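Local coordinates for protein homoaconitase large subunit (Methanocaldococcus jannaschii, PDB 4KP2) that forms the large subunit of a [4Fe-4S] hydro-lyase that converts (R)-homocitrate to homoisocitrate by way of cis-homoaconitate, at residues G145-F150 with M220-R225. Residues are numbered along the deposited sequence; the frame is centred on the assembly and turned at random.
Sequences GAFGAF and MDMDGR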
ATOM      1  N   GLY A 145       4.497  21.032 -18.596  1.00 41.95           N
ATOM      2  CA  GLY A 145       4.487  21.834 -19.804  1.00 44.16           C
ATOM      3  C   GLY A 145       3.084  21.902 -20.372  1.00 46.20           C
ATOM      4  O   GLY A 145       2.827  22.614 -21.344  1.00 52.38           O
ATOM      5  N   ALA A 146       2.173  21.157 -19.756  1.00 43.56           N
ATOM      6  CA  ALA A 146       0.778  21.138 -20.173  1.00 43.68           C
ATOM      7  C   ALA A 146       0.059  22.398 -19.709  1.00 45.43           C
ATOM      8  O   ALA A 146      -1.047  22.698 -20.161  1.00 42.72           O
ATOM      9  CB  ALA A 146       0.085  19.901 -19.634  1.00 45.36           C
ATOM     10  N   PHE A 147       0.695  23.129 -18.799  1.00 42.08           N
ATOM     11  CA  PHE A 147       0.154  24.385 -18.298  1.00 43.05           C
ATOM     12  C   PHE A 147       0.647  25.556 -19.138  1.00 46.11           C
ATOM     13  O   PHE A 147       0.223  26.695 -18.942  1.00 42.78           O
ATOM     14  CB  PHE A 147       0.554  24.592 -16.837  1.00 39.81           C
ATOM     15  CG  PHE A 147      -0.141  23.667 -15.882  1.00 45.15           C
ATOM     16  CD1 PHE A 147       0.350  22.394 -15.644  1.00 45.26           C
ATOM     17  CD2 PHE A 147      -1.288  24.071 -15.221  1.00 52.52           C
ATOM     18  CE1 PHE A 147      -0.291  21.541 -14.764  1.00 53.46           C
ATOM     19  CE2 PHE A 147      -1.934  23.226 -14.340  1.00 53.37           C
ATOM     20  CZ  PHE A 147      -1.435  21.958 -14.111  1.00 57.85           C
ATOM     21  N   GLY A 148       1.543  25.269 -20.076  1.00 47.89           N
ATOM     22  CA  GLY A 148       2.127  26.302 -20.909  1.00 49.84           C
ATOM     23  C   GLY A 148       3.338  26.918 -20.241  1.00 50.96           C
ATOM     24  O   GLY A 148       3.639  28.095 -20.432  1.00 52.57           O
ATOM     25  N   ALA A 149       4.032  26.111 -19.446  1.00 43.97           N
ATOM     26  CA  ALA A 149       5.217  26.571 -18.736  1.00 47.86           C
ATOM     27  C   ALA A 149       6.423  25.711 -19.087  1.00 46.35           C
ATOM     28  O   ALA A 149       6.299  24.504 -19.285  1.00 46.04           O
ATOM     29  CB  ALA A 149       4.973  26.555 -17.237  1.00 45.89           C
ATOM     30  N   PHE A 150       7.589  26.340 -19.167  1.00 51.02           N
ATOM     31  CA  PHE A 150       8.818  25.622 -19.468  1.00 48.27           C
ATOM     32  C   PHE A 150       9.286  24.856 -18.236  1.00 44.53           C
ATOM     33  O   PHE A 150       9.742  25.450 -17.259  1.00 39.34           O
ATOM     34  CB  PHE A 150       9.903  26.590 -19.939  1.00 42.64           C
ATOM     35  CG  PHE A 150      11.141  25.912 -20.447  1.00 45.10           C
ATOM     36  CD1 PHE A 150      11.253  25.548 -21.778  1.00 50.49           C
ATOM     37  CD2 PHE A 150      12.194  25.634 -19.593  1.00 38.96           C
ATOM     38  CE1 PHE A 150      12.394  24.921 -22.246  1.00 44.71           C
ATOM     39  CE2 PHE A 150      13.333  25.006 -20.054  1.00 43.08           C
ATOM     40  CZ  PHE A 150      13.434  24.650 -21.383  1.00 36.45           C
ATOM     41  N   MET A 220      -8.420  18.402 -25.985  1.00 54.08           N
ATOM     42  CA  MET A 220      -8.051  17.609 -24.820  1.00 54.39           C
ATOM     43  C   MET A 220      -8.325  18.348 -23.518  1.00 54.85           C
ATOM     44  O   MET A 220      -8.176  19.567 -23.442  1.00 51.49           O
ATOM     45  CB  MET A 220      -6.566  17.248 -24.864  1.00 50.54           C
ATOM     46  CG  MET A 220      -6.236  15.974 -25.608  1.00 45.73           C
ATOM     47  SD  MET A 220      -4.522  15.502 -25.305  1.00 56.25           S
ATOM     48  CE  MET A 220      -4.386  14.040 -26.321  1.00 54.07           C
ATOM     49  N   ASP A 221      -8.722  17.601 -22.495  1.00 54.15           N
ATOM     50  CA  ASP A 221      -8.772  18.138 -21.145  1.00 49.21           C
ATOM     51  C   ASP A 221      -7.356  18.096 -20.587  1.00 47.15           C
ATOM     52  O   ASP A 221      -6.451  17.570 -21.232  1.00 48.21           O
ATOM     53  CB  ASP A 221      -9.726  17.326 -20.267  1.00 48.30           C
ATOM     54  CG  ASP A 221      -9.352  15.856 -20.198  1.00 52.59           C
ATOM     55  OD1 ASP A 221      -8.693  15.361 -21.137  1.00 59.43           O
ATOM     56  OD2 ASP A 221      -9.726  15.196 -19.206  1.00 51.08           O
ATOM     57  N   MET A 222      -7.159  18.643 -19.394  1.00 41.87           N
ATOM     58  CA  MET A 222      -5.823  18.696 -18.810  1.00 40.41           C
ATOM     59  C   MET A 222      -5.282  17.312 -18.458  1.00 47.16           C
ATOM     60  O   MET A 222      -4.070  17.117 -18.386  1.00 44.21           O
ATOM     61  CB  MET A 222      -5.795  19.614 -17.589  1.00 39.84           C
ATOM     62  CG  MET A 222      -5.885  21.087 -17.939  1.00 50.86           C
ATOM     63  SD  MET A 222      -4.507  21.655 -18.954  1.00 47.97           S
ATOM     64  CE  MET A 222      -3.130  21.396 -17.839  1.00 47.30           C
ATOM     65  N   ASP A 223      -6.182  16.354 -18.250  1.00 50.17           N
ATOM     66  CA  ASP A 223      -5.782  14.977 -17.974  1.00 48.52           C
ATOM     67  C   ASP A 223      -5.066  14.374 -19.177  1.00 46.04           C
ATOM     68  O   ASP A 223      -4.195  13.516 -19.029  1.00 48.38           O
ATOM     69  CB  ASP A 223      -6.996  14.119 -17.602  1.00 45.16           C
ATOM     70  CG  ASP A 223      -7.638  14.552 -16.297  1.00 47.45           C
ATOM     71  OD1 ASP A 223      -6.969  15.247 -15.504  1.00 50.74           O
ATOM     72  OD2 ASP A 223      -8.812  14.193 -16.061  1.00 49.63           O
ATOM     73  N   GLY A 224      -5.436  14.831 -20.368  1.00 49.02           N
ATOM     74  CA  GLY A 224      -4.808  14.366 -21.590  1.00 56.40           C
ATOM     75  C   GLY A 224      -3.522  15.110 -21.891  1.00 49.36           C
ATOM     76  O   GLY A 224      -2.545  14.522 -22.358  1.00 50.38           O
ATOM     77  N   ARG A 225      -3.522  16.412 -21.621  1.00 47.71           N
ATOM     78  CA  ARG A 225      -2.353  17.246 -21.875  1.00 55.75           C
ATOM     79  C   ARG A 225      -1.208  16.909 -20.925  1.00 51.36           C
ATOM     80  O   ARG A 225      -0.036  17.018 -21.288  1.00 48.23           O
ATOM     81  CB  ARG A 225      -2.719  18.727 -21.769  1.00 45.11           C
ATOM     82  CG  ARG A 225      -3.738  19.173 -22.801  1.00 46.51           C
ATOM     83  CD  ARG A 225      -4.034  20.655 -22.688  1.00 50.18           C
ATOM     84  NE  ARG A 225      -5.009  21.084 -23.685  1.00 52.39           N
ATOM     85  CZ  ARG A 225      -5.435  22.334 -23.822  1.00 51.33           C
ATOM     86  NH1 ARG A 225      -4.971  23.286 -23.024  1.00 46.70           N
ATOM     87  NH2 ARG A 225      -6.325  22.634 -24.758  1.00 54.05           N
TER
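The terminal methyl of Met222 sits over the centre of the Phe147 ring, a CH-pi contact in which CE of Met222 lies 4.0 Å from the Phe147 ring centroid and only 3° off its normal. All six ring carbons are therefore met almost evenly, and the thioether chain crosses the aromatic side chain at about a right angle. Bends at chi2 (-62°) and chi3 (-63°) fold the Met222 chain back far enough to deliver its methyl there. The same methyl also touches the backbone of Ala146, with CE of Met222 3.4 Å from Ala146 O. One turn further along the helix, Arg225 brings its CB to 3.7 Å from Ala146 CB and its carbonyl O close to the same Ala146 methyl. The contact thus presses the turn between strands 133-136 and 150-153, neighbours in a parallel five-stranded sheet of the aconitase fold's alpha-beta-alpha sandwich, onto the first turn of helix 222-230. An alanine in place of Phe147 removes the ring, which would probably open a gap beside the Met222 methyl and leave that methyl freer to turn. Leu226 and Leu252 also touch this ring, and Thr248 and Tyr251 of helix 246-254 pack on Met222. Further out, Asp221 caps the helix start, its OD1 accepting a weak bond from Gly224 N, while the extended Arg225 chain takes its guanidinium to a salt bridge between NH1 and Asp245 and a hydrogen bond from NE to Val217 O.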